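PDB 2F7L: Phosphoglucosamine/phosphogalactosamine mutase from Sulfolobus tokodaii, which interconverts the 6-phosphates and 1-phosphates of glucosamine and galactosamine, with one magnesium ion per subunit, for UDP-GlcNAc and UDP-GalNAc synthesis. Local coordinates for residues A[188-192]-A[343-347]; A[288-294]-A[366-370]; A[312-317]-A[332-338]; A[391-396]-A[447-451]. One frame throughout, in Å; residues are numbered along the deposited sequence.

Interaction 1 of 4, residues A[188-192]-A[343-347]; sequences TPLVA and AMSFA
Two buried helices, one from each of the second and third alpha/beta/alpha domains of the phosphohexose mutase fold, meet here in an apolar interdomain contact. Segments 188-192 and 343-347 run nearly parallel, their axes 9.6 Å apart and inclined by 26°. They come nearest at their first residues, where Thr188 CA and Ala343 CA are 5.1 Å apart, an approach that the small Thr188 and Ala343 side chains probably permit. Thr188 OG1 passes alongside Ala343 CB at 3.9 Å, while its polar bond goes elsewhere, to His240 NE2. His240 directly precedes Asp241, a probable magnesium ligand by similarity, so this end of the contact adjoins the metal-site loop. Phe346 bridges the rest of the interface. With CG anti to the backbone N (chi1 167°), the ring is carried across to the other helix, where three residues receive it. Thr188 CG2 lies above one face, toward the rim, and meets CD2 of Phe346 at 4.1 Å. Val191 and Phe346 pass side by side, pointing opposite ways; Val191 CG2 approaches the ring obliquely, though a clash within its own helix makes its exact place doubtful. Strand 174-178 of the second domain adds Val175 against the Phe346 ring, and helix 151-160 adds Val156 on Val191 and Ile159 on Ala343. The interface is thus an apolar join between domains, without polar bonds between the two segments. At the far end of the ring, Ala192 CB touches Phe346 CE2 at 3.8 Å from an oblique direction.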
loop_
_atom_site.group_PDB
_atom_site.type_symbol
_atom_site.label_atom_id
_atom_site.label_comp_id
_atom_site.label_asym_id
_atom_site.label_seq_id
_atom_site.Cartn_x
_atom_site.Cartn_y
_atom_site.Cartn_z
ATOM N N THR A 188 -0.256 -8.218 -13.054
ATOM C CA THR A 188 0.072 -6.981 -13.757
ATOM C C THR A 188 0.388 -7.268 -15.233
ATOM O O THR A 188 -0.075 -6.559 -16.118
ATOM C CB THR A 188 1.239 -6.213 -13.039
ATOM O OG1 THR A 188 0.793 -5.830 -11.738
ATOM C CG2 THR A 188 1.637 -4.928 -13.792
ATOM N N PRO A 189 1.157 -8.331 -15.513
ATOM C CA PRO A 189 1.475 -8.633 -16.909
ATOM C C PRO A 189 0.219 -8.987 -17.711
ATOM O O PRO A 189 0.138 -8.752 -18.916
ATOM C CB PRO A 189 2.444 -9.813 -16.792
ATOM C CG PRO A 189 3.087 -9.582 -15.515
ATOM C CD PRO A 189 1.940 -9.195 -14.625
ATOM N N LEU A 190 -0.762 -9.560 -17.033
ATOM C CA LEU A 190 -1.985 -9.934 -17.700
ATOM C C LEU A 190 -2.723 -8.672 -18.086
ATOM O O LEU A 190 -3.235 -8.566 -19.197
ATOM C CB LEU A 190 -2.829 -10.818 -16.779
ATOM C CG LEU A 190 -2.969 -12.330 -17.063
ATOM C CD1 LEU A 190 -1.754 -12.921 -17.705
ATOM C CD2 LEU A 190 -3.262 -13.005 -15.760
ATOM N N VAL A 191 -2.774 -7.695 -17.193
ATOM C CA VAL A 191 -3.466 -6.464 -17.560
ATOM C C VAL A 191 -2.707 -5.813 -18.729
ATOM O O VAL A 191 -3.332 -5.331 -19.671
ATOM C CB VAL A 191 -3.618 -5.471 -16.346
ATOM C CG1 VAL A 191 -4.445 -6.101 -15.256
ATOM C CG2 VAL A 191 -2.285 -5.124 -15.780
ATOM N N ALA A 192 -1.375 -5.832 -18.696
ATOM C CA ALA A 192 -0.581 -5.247 -19.783
ATOM C C ALA A 192 -0.951 -5.895 -21.125
ATOM O O ALA A 192 -1.157 -5.204 -22.133
ATOM C CB ALA A 192 0.916 -5.436 -19.519
ATOM N N ALA A 343 -1.906 -2.981 -9.890
ATOM C CA ALA A 343 -2.239 -3.195 -11.282
ATOM C C ALA A 343 -3.233 -2.127 -11.656
ATOM O O ALA A 343 -3.125 -1.536 -12.737
ATOM C CB ALA A 343 -2.848 -4.572 -11.505
ATOM N N MET A 344 -4.190 -1.855 -10.767
ATOM C CA MET A 344 -5.182 -0.840 -11.092
ATOM C C MET A 344 -4.465 0.447 -11.438
ATOM O O MET A 344 -4.880 1.177 -12.339
ATOM C CB MET A 344 -6.140 -0.574 -9.934
ATOM C CG MET A 344 -7.292 0.390 -10.287
ATOM S SD MET A 344 -8.523 -0.273 -11.452
ATOM C CE MET A 344 -7.852 0.284 -13.030
ATOM N N SER A 345 -3.378 0.708 -10.721
ATOM C CA SER A 345 -2.605 1.913 -10.924
ATOM C C SER A 345 -1.879 1.891 -12.242
ATOM O O SER A 345 -1.870 2.889 -12.955
ATOM C CB SER A 345 -1.606 2.071 -9.795
ATOM O OG SER A 345 -2.287 2.078 -8.566
ATOM N N PHE A 346 -1.254 0.763 -12.550
ATOM C CA PHE A 346 -0.515 0.613 -13.797
ATOM C C PHE A 346 -1.440 0.855 -15.009
ATOM O O PHE A 346 -1.036 1.463 -16.010
ATOM C CB PHE A 346 0.085 -0.792 -13.870
ATOM C CG PHE A 346 0.599 -1.162 -15.233
ATOM C CD1 PHE A 346 1.813 -0.679 -15.690
ATOM C CD2 PHE A 346 -0.137 -1.998 -16.064
ATOM C CE1 PHE A 346 2.293 -1.025 -16.950
ATOM C CE2 PHE A 346 0.336 -2.345 -17.327
ATOM C CZ PHE A 346 1.555 -1.856 -17.768
ATOM N N ALA A 347 -2.677 0.371 -14.906
ATOM C CA ALA A 347 -3.670 0.528 -15.963
ATOM C C ALA A 347 -4.100 1.991 -16.110
ATOM O O ALA A 347 -4.221 2.512 -17.228
ATOM C CB ALA A 347 -4.897 -0.341 -15.667
#

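Interaction 2 of 4, residues A[288-294]-A[366-370]; sequences SSLVEEY and RLPKY
Ser288 OG, 4.3 Å from Tyr370 CD1, is gripped twice: Leu290 N donates to it at 2.9 Å, a capping bond at the turn into the helix, and Glu434 OE2 is its hydrogen-bond partner from the C-terminal domain. The contact seats the linker between the third alpha/beta/alpha domain and the C-terminal domain of this mutase fold on helix 290-296. Tyr370 OH donates to Glu293 OE1 at 2.9 Å, nearly in line with the carboxylate C-O bond, and the carboxylate plane stands 70° from the ring. Lys436 forms a salt bridge with Glu293 OE2, so both carboxylate oxygens are occupied and probably fixed in rotation. Next to this pair, Leu290 CB packs on Tyr370 CE1, and Leu290 CG meets Pro368 CD at 3.9 Å as the two side chains cross at about a right angle. Arg366 O lies at the edge of the Tyr294 ring. Replacing Tyr294 with alanine would probably open a gap between helix and linker and leave Leu367 CD1 without the ring face it lies over. Across that face Leu367 CD1 makes a CH-pi contact 3.5 Å from the Tyr294 ring centroid.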
loop_
_atom_site.group_PDB
_atom_site.type_symbol
_atom_site.label_atom_id
_atom_site.label_comp_id
_atom_site.label_asym_id
_atom_site.label_seq_id
_atom_site.Cartn_x
_atom_site.Cartn_y
_atom_site.Cartn_z
ATOM N N SER A 288 4.389 14.711 -0.260
ATOM C CA SER A 288 4.923 16.028 -0.589
ATOM C C SER A 288 3.800 17.019 -0.767
ATOM O O SER A 288 2.753 16.652 -1.271
ATOM C CB SER A 288 5.713 15.964 -1.889
ATOM O OG SER A 288 5.889 17.259 -2.441
ATOM N N SER A 289 4.015 18.273 -0.369
ATOM C CA SER A 289 2.983 19.314 -0.502
ATOM C C SER A 289 2.752 19.630 -1.980
ATOM O O SER A 289 1.761 20.259 -2.361
ATOM C CB SER A 289 3.379 20.580 0.270
ATOM O OG SER A 289 4.607 21.100 -0.193
ATOM N N LEU A 290 3.690 19.179 -2.799
ATOM C CA LEU A 290 3.614 19.317 -4.244
ATOM C C LEU A 290 2.196 18.925 -4.720
ATOM O O LEU A 290 1.649 19.504 -5.669
ATOM C CB LEU A 290 4.684 18.398 -4.849
ATOM C CG LEU A 290 4.623 17.585 -6.138
ATOM C CD1 LEU A 290 5.862 16.711 -6.108
ATOM C CD2 LEU A 290 3.385 16.703 -6.247
ATOM N N VAL A 291 1.610 17.941 -4.044
ATOM C CA VAL A 291 0.276 17.470 -4.368
ATOM C C VAL A 291 -0.733 18.629 -4.344
ATOM O O VAL A 291 -1.577 18.745 -5.243
ATOM C CB VAL A 291 -0.166 16.350 -3.383
ATOM C CG1 VAL A 291 -0.168 16.876 -1.960
ATOM C CG2 VAL A 291 -1.560 15.824 -3.755
ATOM N N GLU A 292 -0.653 19.492 -3.330
ATOM C CA GLU A 292 -1.576 20.631 -3.254
ATOM C C GLU A 292 -1.350 21.586 -4.406
ATOM O O GLU A 292 -2.293 22.049 -5.045
ATOM C CB GLU A 292 -1.394 21.420 -1.965
ATOM C CG GLU A 292 -1.942 20.767 -0.739
ATOM C CD GLU A 292 -1.931 21.713 0.443
ATOM O OE1 GLU A 292 -0.908 22.412 0.640
ATOM O OE2 GLU A 292 -2.945 21.753 1.176
ATOM N N GLU A 293 -0.086 21.880 -4.656
ATOM C CA GLU A 293 0.273 22.790 -5.715
ATOM C C GLU A 293 -0.358 22.392 -7.034
ATOM O O GLU A 293 -1.028 23.192 -7.682
ATOM C CB GLU A 293 1.786 22.819 -5.856
ATOM C CG GLU A 293 2.332 24.019 -6.610
ATOM C CD GLU A 293 3.826 24.155 -6.405
ATOM O OE1 GLU A 293 4.305 23.813 -5.297
ATOM O OE2 GLU A 293 4.515 24.610 -7.342
ATOM N N TYR A 294 -0.151 21.141 -7.424
ATOM C CA TYR A 294 -0.676 20.645 -8.684
ATOM C C TYR A 294 -2.180 20.426 -8.697
ATOM O O TYR A 294 -2.848 20.820 -9.634
ATOM C CB TYR A 294 0.020 19.338 -9.054
ATOM C CG TYR A 294 -0.009 19.026 -10.530
ATOM C CD1 TYR A 294 1.006 19.465 -11.373
ATOM C CD2 TYR A 294 -1.051 18.293 -11.084
ATOM C CE1 TYR A 294 0.987 19.176 -12.728
ATOM C CE2 TYR A 294 -1.081 18.002 -12.445
ATOM C CZ TYR A 294 -0.058 18.444 -13.256
ATOM O OH TYR A 294 -0.071 18.130 -14.592
ATOM N N ARG A 366 5.805 17.446 -15.706
ATOM C CA ARG A 366 4.749 18.445 -15.553
ATOM C C ARG A 366 4.458 18.754 -14.083
ATOM O O ARG A 366 3.653 19.623 -13.784
ATOM C CB ARG A 366 3.428 17.984 -16.183
ATOM C CG ARG A 366 3.374 17.778 -17.702
ATOM C CD ARG A 366 1.890 17.799 -18.107
ATOM N NE ARG A 366 1.511 16.973 -19.257
ATOM C CZ ARG A 366 2.013 17.090 -20.483
ATOM N NH1 ARG A 366 2.950 18.003 -20.763
ATOM N NH2 ARG A 366 1.549 16.306 -21.446
ATOM N N LEU A 367 5.098 18.037 -13.163
ATOM C CA LEU A 367 4.869 18.236 -11.719
ATOM C C LEU A 367 5.908 19.138 -11.043
ATOM O O LEU A 367 7.049 19.265 -11.508
ATOM C CB LEU A 367 4.880 16.884 -10.982
ATOM C CG LEU A 367 3.668 16.013 -10.652
ATOM C CD1 LEU A 367 2.480 16.388 -11.483
ATOM C CD2 LEU A 367 4.042 14.550 -10.866
ATOM N N PRO A 368 5.526 19.767 -9.922
ATOM C CA PRO A 368 6.444 20.640 -9.191
ATOM C C PRO A 368 7.660 19.809 -8.777
ATOM O O PRO A 368 7.518 18.648 -8.388
ATOM C CB PRO A 368 5.618 21.072 -7.989
ATOM C CG PRO A 368 4.227 21.072 -8.524
ATOM C CD PRO A 368 4.181 19.800 -9.328
ATOM N N LYS A 369 8.851 20.389 -8.861
ATOM C CA LYS A 369 10.067 19.673 -8.487
ATOM C C LYS A 369 10.533 20.071 -7.089
ATOM O O LYS A 369 10.764 21.246 -6.823
ATOM C CB LYS A 369 11.156 19.954 -9.531
ATOM C CG LYS A 369 12.596 19.851 -9.045
ATOM C CD LYS A 369 13.505 20.903 -9.775
ATOM C CE LYS A 369 13.603 22.300 -9.050
ATOM N NZ LYS A 369 12.312 23.042 -8.715
ATOM N N TYR A 370 10.642 19.084 -6.199
ATOM C CA TYR A 370 11.098 19.290 -4.815
ATOM C C TYR A 370 12.253 18.359 -4.458
ATOM O O TYR A 370 12.306 17.220 -4.911
ATOM C CB TYR A 370 9.982 19.030 -3.811
ATOM C CG TYR A 370 8.989 20.145 -3.665
ATOM C CD1 TYR A 370 7.982 20.342 -4.612
ATOM C CD2 TYR A 370 9.022 20.980 -2.544
ATOM C CE1 TYR A 370 7.023 21.339 -4.443
ATOM C CE2 TYR A 370 8.068 21.986 -2.362
ATOM C CZ TYR A 370 7.070 22.153 -3.315
ATOM O OH TYR A 370 6.109 23.114 -3.122
#

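Interaction 3 of 4, residues A[312-317]-A[332-338]; sequences IAHKVA and MYPPHQY
Tyr338 lays its ring flat over the methyl of Ala317: the CB stands 3.5 Å from the Tyr338 ring centroid and only 2° off the normal, a CH-pi contact over the ring centre. With CG anti to the carbonyl carbon (chi1 -67°), the ring comes to lie over Ala317, and Val316 CG1 reaches its edge at Tyr338 CD1, 4.0 Å away. A glycine in place of Tyr338 would probably leave the Ala317 methyl without the ring that covers it and take from Val316 CG1 the ring edge it packs against. The branches of Val316 divide the remaining work. CG1 also meets Pro334 CG at 3.7 Å, and CG2 turns to Met332 CG at 4.0 Å. Met332 is bent at both chi2 and chi3, which curls its methyl back against the helix, where CE packs on Ile312 CG2 and on the methyl of Ala313. The backbone comes close as well: Ala313 CA makes a CA-H...O contact with Tyr338 O at 3.5 Å. The same loop also reaches the first domain: His336 stacks on Tyr81, and Gln337 NE2 hydrogen-bonds Pro77 O. Helix 309-318 belongs to the beta-alpha-beta crossover from strand 301-305 to strand 323-326 of the third alpha/beta/alpha domain, and Met332 ends the antiparallel edge strand beside it. The turn joining strands 323-326 and 329-332 probably corresponds to the sugar-recognition loop of phosphohexose mutases, and the Met332 side chain lies about 9 Å from that of Asp245, a likely magnesium ligand, so the arrangement probably lies close to the active-site cleft.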
loop_
_atom_site.group_PDB
_atom_site.type_symbol
_atom_site.label_atom_id
_atom_site.label_comp_id
_atom_site.label_asym_id
_atom_site.label_seq_id
_atom_site.Cartn_x
_atom_site.Cartn_y
_atom_site.Cartn_z
ATOM N N ILE A 312 -6.524 5.063 5.401
ATOM C CA ILE A 312 -6.822 5.840 4.212
ATOM C C ILE A 312 -7.975 5.200 3.449
ATOM O O ILE A 312 -8.944 5.870 3.095
ATOM C CB ILE A 312 -5.583 5.926 3.282
ATOM C CG1 ILE A 312 -4.512 6.797 3.938
ATOM C CG2 ILE A 312 -5.978 6.427 1.881
ATOM C CD1 ILE A 312 -3.227 6.878 3.138
ATOM N N ALA A 313 -7.868 3.901 3.189
ATOM C CA ALA A 313 -8.909 3.198 2.451
ATOM C C ALA A 313 -10.250 3.546 3.069
ATOM O O ALA A 313 -11.188 3.889 2.359
ATOM C CB ALA A 313 -8.664 1.686 2.477
ATOM N N HIS A 314 -10.335 3.485 4.391
ATOM C CA HIS A 314 -11.580 3.827 5.077
ATOM C C HIS A 314 -11.952 5.321 4.928
ATOM O O HIS A 314 -13.087 5.649 4.605
ATOM C CB HIS A 314 -11.489 3.432 6.553
ATOM C CG HIS A 314 -11.649 1.959 6.794
ATOM N ND1 HIS A 314 -12.788 1.265 6.442
ATOM C CD2 HIS A 314 -10.824 1.054 7.374
ATOM C CE1 HIS A 314 -12.659 -0.001 6.797
ATOM N NE2 HIS A 314 -11.477 -0.156 7.366
ATOM N N LYS A 315 -11.002 6.224 5.145
ATOM C CA LYS A 315 -11.287 7.643 4.994
ATOM C C LYS A 315 -11.760 7.949 3.573
ATOM O O LYS A 315 -12.692 8.710 3.378
ATOM C CB LYS A 315 -10.048 8.485 5.325
ATOM C CG LYS A 315 -10.324 9.982 5.435
ATOM C CD LYS A 315 -9.093 10.768 5.831
ATOM C CE LYS A 315 -9.292 12.267 5.639
ATOM N NZ LYS A 315 -10.412 12.811 6.459
ATOM N N VAL A 316 -11.124 7.371 2.567
ATOM C CA VAL A 316 -11.589 7.637 1.215
ATOM C C VAL A 316 -13.058 7.203 1.132
ATOM O O VAL A 316 -13.920 7.990 0.721
ATOM C CB VAL A 316 -10.767 6.894 0.141
ATOM C CG1 VAL A 316 -11.312 7.220 -1.242
ATOM C CG2 VAL A 316 -9.330 7.312 0.219
ATOM N N ALA A 317 -13.347 5.964 1.526
ATOM C CA ALA A 317 -14.731 5.493 1.504
ATOM C C ALA A 317 -15.607 6.445 2.345
ATOM O O ALA A 317 -16.491 7.110 1.808
ATOM C CB ALA A 317 -14.824 4.057 2.043
ATOM N N MET A 332 -5.556 4.463 -4.225
ATOM C CA MET A 332 -6.910 3.895 -4.165
ATOM C C MET A 332 -7.853 4.552 -5.164
ATOM O O MET A 332 -8.041 5.758 -5.138
ATOM C CB MET A 332 -7.491 3.997 -2.748
ATOM C CG MET A 332 -6.750 4.952 -1.813
ATOM S SD MET A 332 -5.145 4.369 -1.125
ATOM C CE MET A 332 -5.819 3.481 0.363
ATOM N N TYR A 333 -8.431 3.740 -6.047
ATOM C CA TYR A 333 -9.349 4.203 -7.090
ATOM C C TYR A 333 -10.743 3.669 -6.765
ATOM O O TYR A 333 -11.095 2.566 -7.154
ATOM C CB TYR A 333 -8.867 3.682 -8.451
ATOM C CG TYR A 333 -9.594 4.266 -9.633
ATOM C CD1 TYR A 333 -9.700 5.642 -9.793
ATOM C CD2 TYR A 333 -10.230 3.448 -10.554
ATOM C CE1 TYR A 333 -10.445 6.190 -10.843
ATOM C CE2 TYR A 333 -10.971 3.972 -11.605
ATOM C CZ TYR A 333 -11.086 5.345 -11.745
ATOM O OH TYR A 333 -11.903 5.870 -12.732
ATOM N N PRO A 334 -11.554 4.459 -6.040
ATOM C CA PRO A 334 -12.919 4.115 -5.614
ATOM C C PRO A 334 -13.781 3.343 -6.588
ATOM O O PRO A 334 -14.310 2.298 -6.244
ATOM C CB PRO A 334 -13.510 5.463 -5.229
ATOM C CG PRO A 334 -12.334 6.124 -4.613
ATOM C CD PRO A 334 -11.221 5.824 -5.605
ATOM N N PRO A 335 -13.953 3.851 -7.816
ATOM C CA PRO A 335 -14.784 3.096 -8.754
ATOM C C PRO A 335 -14.422 1.611 -8.806
ATOM O O PRO A 335 -15.294 0.771 -8.987
ATOM C CB PRO A 335 -14.573 3.829 -10.085
ATOM C CG PRO A 335 -13.348 4.669 -9.850
ATOM C CD PRO A 335 -13.457 5.089 -8.439
ATOM N N HIS A 336 -13.144 1.292 -8.647
ATOM C CA HIS A 336 -12.697 -0.099 -8.625
ATOM C C HIS A 336 -12.866 -0.579 -7.182
ATOM O O HIS A 336 -13.790 -1.312 -6.860
ATOM C CB HIS A 336 -11.229 -0.184 -9.009
ATOM C CG HIS A 336 -10.712 -1.580 -9.105
ATOM N ND1 HIS A 336 -9.451 -1.937 -8.671
ATOM C CD2 HIS A 336 -11.249 -2.690 -9.662
ATOM C CE1 HIS A 336 -9.228 -3.203 -8.965
ATOM N NE2 HIS A 336 -10.302 -3.683 -9.567
ATOM N N GLN A 337 -11.945 -0.160 -6.323
ATOM C CA GLN A 337 -12.003 -0.476 -4.904
ATOM C C GLN A 337 -11.277 0.573 -4.068
ATOM O O GLN A 337 -10.481 1.359 -4.595
ATOM C CB GLN A 337 -11.474 -1.888 -4.607
ATOM C CG GLN A 337 -10.109 -2.260 -5.096
ATOM C CD GLN A 337 -9.820 -3.716 -4.790
ATOM O OE1 GLN A 337 -10.559 -4.350 -4.039
ATOM N NE2 GLN A 337 -8.745 -4.253 -5.355
ATOM N N TYR A 338 -11.573 0.591 -2.768
ATOM C CA TYR A 338 -10.981 1.558 -1.857
ATOM C C TYR A 338 -9.551 1.280 -1.428
ATOM O O TYR A 338 -8.889 2.173 -0.898
ATOM C CB TYR A 338 -11.853 1.705 -0.609
ATOM C CG TYR A 338 -13.186 2.344 -0.903
ATOM C CD1 TYR A 338 -13.271 3.686 -1.329
ATOM C CD2 TYR A 338 -14.362 1.598 -0.828
ATOM C CE1 TYR A 338 -14.480 4.236 -1.674
ATOM C CE2 TYR A 338 -15.569 2.144 -1.168
ATOM C CZ TYR A 338 -15.618 3.447 -1.589
ATOM O OH TYR A 338 -16.835 3.936 -1.946
#

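Interaction 4 of 4, residues A[391-396]-A[447-451]; sequences KILEVY and ELKKI
Segments 391-396 and 447-451 are helical and run roughly antiparallel, with 138° between their directions and axes 10.9 Å apart at closest approach. Between the helices Ile451 acts as a knob, its side chain set in a hole formed by Lys391, Ile392, Val395 and Tyr396. With CD1 anti to CA (chi2 178°), the longer branch of Ile451 extends into the hole; its CD1 meets Ile392 and Tyr396, and CG2, which also touches Ile392 CG2, lies alongside Lys391 CB at 3.8 Å. Ile392 CG2 is wedged between two residues, touching Ile451 CD1 at 3.4 Å and Leu448 CD2 at 3.5 Å; the Ile392 and Leu448 side chains cross at about a right angle. The Tyr396 ring closes one side of this group. Ile451 CD1 comes to its edge, 3.9 Å from Tyr396 CE1, while Leu448 CD2 approaches the same carbon obliquely. The hydroxyl end of Tyr396 passes across the aliphatic part of Glu447, next to CB. The carboxylate of Glu447 is bent away at chi2 and forms a salt bridge within its own helix, Lys450 NZ to Glu447 OE1 at 2.6 Å. On the sheet side, Phe418 meets Tyr396 edge to face, and Val420 touches both Ile392 and Leu448. Two helices packed together on an antiparallel sheet, with apolar residues at their junction, form the layered alpha/beta architecture of the TBP-like C-terminal domain of phosphohexose mutases.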
loop_
_atom_site.group_PDB
_atom_site.type_symbol
_atom_site.label_atom_id
_atom_site.label_comp_id
_atom_site.label_asym_id
_atom_site.label_seq_id
_atom_site.Cartn_x
_atom_site.Cartn_y
_atom_site.Cartn_z
ATOM N N LYS A 391 7.594 22.502 20.603
ATOM C CA LYS A 391 8.650 23.424 20.204
ATOM C C LYS A 391 8.634 23.785 18.727
ATOM O O LYS A 391 8.302 24.913 18.362
ATOM C CB LYS A 391 10.010 22.825 20.565
ATOM C CG LYS A 391 10.939 23.735 21.358
ATOM C CD LYS A 391 11.754 24.669 20.476
ATOM C CE LYS A 391 12.899 25.298 21.297
ATOM N NZ LYS A 391 14.019 25.918 20.505
ATOM N N ILE A 392 9.001 22.828 17.878
ATOM C CA ILE A 392 9.038 23.076 16.438
ATOM C C ILE A 392 7.784 23.758 15.995
ATOM O O ILE A 392 7.798 24.579 15.083
ATOM C CB ILE A 392 9.231 21.783 15.605
ATOM C CG1 ILE A 392 8.527 20.602 16.259
ATOM C CG2 ILE A 392 10.714 21.486 15.475
ATOM C CD1 ILE A 392 9.128 19.247 15.865
ATOM N N LEU A 393 6.696 23.427 16.669
ATOM C CA LEU A 393 5.423 24.018 16.344
ATOM C C LEU A 393 5.478 25.513 16.627
ATOM O O LEU A 393 5.281 26.337 15.729
ATOM C CB LEU A 393 4.336 23.354 17.173
ATOM C CG LEU A 393 2.978 23.176 16.508
ATOM C CD1 LEU A 393 3.112 23.227 14.986
ATOM C CD2 LEU A 393 2.384 21.854 16.989
ATOM N N GLU A 394 5.784 25.866 17.871
ATOM C CA GLU A 394 5.843 27.270 18.246
ATOM C C GLU A 394 7.092 27.990 17.777
ATOM O O GLU A 394 7.440 29.039 18.304
ATOM C CB GLU A 394 5.694 27.434 19.758
ATOM C CG GLU A 394 6.905 27.010 20.566
ATOM C CD GLU A 394 6.638 27.078 22.064
ATOM O OE1 GLU A 394 6.266 28.177 22.543
ATOM O OE2 GLU A 394 6.798 26.039 22.755
ATOM N N VAL A 395 7.775 27.422 16.798
ATOM C CA VAL A 395 8.942 28.084 16.252
ATOM C C VAL A 395 8.807 28.114 14.745
ATOM O O VAL A 395 9.367 28.987 14.088
ATOM C CB VAL A 395 10.297 27.405 16.666
ATOM C CG1 VAL A 395 10.185 25.911 16.643
ATOM C CG2 VAL A 395 11.403 27.838 15.723
ATOM N N TYR A 396 8.050 27.171 14.189
ATOM C CA TYR A 396 7.872 27.157 12.741
ATOM C C TYR A 396 6.488 27.590 12.273
ATOM O O TYR A 396 6.320 28.016 11.124
ATOM C CB TYR A 396 8.253 25.801 12.153
ATOM C CG TYR A 396 9.748 25.634 12.035
ATOM C CD1 TYR A 396 10.486 24.988 13.034
ATOM C CD2 TYR A 396 10.436 26.160 10.945
ATOM C CE1 TYR A 396 11.872 24.870 12.943
ATOM C CE2 TYR A 396 11.820 26.053 10.848
ATOM C CZ TYR A 396 12.531 25.409 11.846
ATOM O OH TYR A 396 13.900 25.330 11.748
ATOM N N GLU A 447 18.152 22.275 11.324
ATOM C CA GLU A 447 17.504 22.999 12.417
ATOM C C GLU A 447 16.637 22.024 13.220
ATOM O O GLU A 447 16.777 21.883 14.436
ATOM C CB GLU A 447 16.627 24.136 11.867
ATOM C CG GLU A 447 17.383 25.359 11.372
ATOM C CD GLU A 447 18.517 25.740 12.318
ATOM O OE1 GLU A 447 19.625 25.175 12.163
ATOM O OE2 GLU A 447 18.305 26.585 13.226
ATOM N N LEU A 448 15.748 21.344 12.511
ATOM C CA LEU A 448 14.856 20.393 13.137
ATOM C C LEU A 448 15.626 19.362 13.970
ATOM O O LEU A 448 15.281 19.118 15.141
ATOM C CB LEU A 448 13.994 19.715 12.059
ATOM C CG LEU A 448 13.028 20.636 11.302
ATOM C CD1 LEU A 448 12.518 19.929 10.071
ATOM C CD2 LEU A 448 11.872 21.059 12.197
ATOM N N LYS A 449 16.668 18.774 13.373
ATOM C CA LYS A 449 17.493 17.769 14.054
ATOM C C LYS A 449 17.903 18.295 15.432
ATOM O O LYS A 449 17.825 17.578 16.428
ATOM C CB LYS A 449 18.743 17.453 13.215
ATOM C CG LYS A 449 19.517 16.186 13.595
ATOM C CD LYS A 449 20.335 15.735 12.388
ATOM C CE LYS A 449 20.874 14.296 12.481
ATOM N NZ LYS A 449 22.116 14.107 13.314
ATOM N N LYS A 450 18.325 19.556 15.478
ATOM C CA LYS A 450 18.728 20.173 16.727
ATOM C C LYS A 450 17.605 20.114 17.734
ATOM O O LYS A 450 17.757 19.511 18.790
ATOM C CB LYS A 450 19.116 21.632 16.514
ATOM C CG LYS A 450 20.609 21.850 16.432
ATOM C CD LYS A 450 21.094 21.972 14.997
ATOM C CE LYS A 450 21.040 23.425 14.514
ATOM N NZ LYS A 450 19.643 23.960 14.465
ATOM N N ILE A 451 16.479 20.740 17.390
ATOM C CA ILE A 451 15.298 20.787 18.258
ATOM C C ILE A 451 14.873 19.409 18.751
ATOM O O ILE A 451 14.510 19.240 19.916
ATOM C CB ILE A 451 14.079 21.409 17.532
ATOM C CG1 ILE A 451 14.396 22.829 17.087
ATOM C CG2 ILE A 451 12.865 21.403 18.448
ATOM C CD1 ILE A 451 13.263 23.488 16.332
#

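How the interactions relate
From the N terminus, interaction 1 opens first, at 188-192 in the second alpha/beta/alpha domain. Interaction 2 opens at 288-294 and interaction 3 at 312-317, both in the third. Interaction 3 closes soonest, at 332-338, and is nested inside the loops of interactions 1 and 2. Interaction 1 closes next, at 343-347, joining the second and third domains; interaction 2 closes at 366-370, so these two cross. Interactions 1 and 3 touch, with Met344 SD 3.4 Å from His336 ND1. Interaction 4 follows in series within the C-terminal domain, its centre about 24 Å from that of interaction 2, which seats the linker leading there.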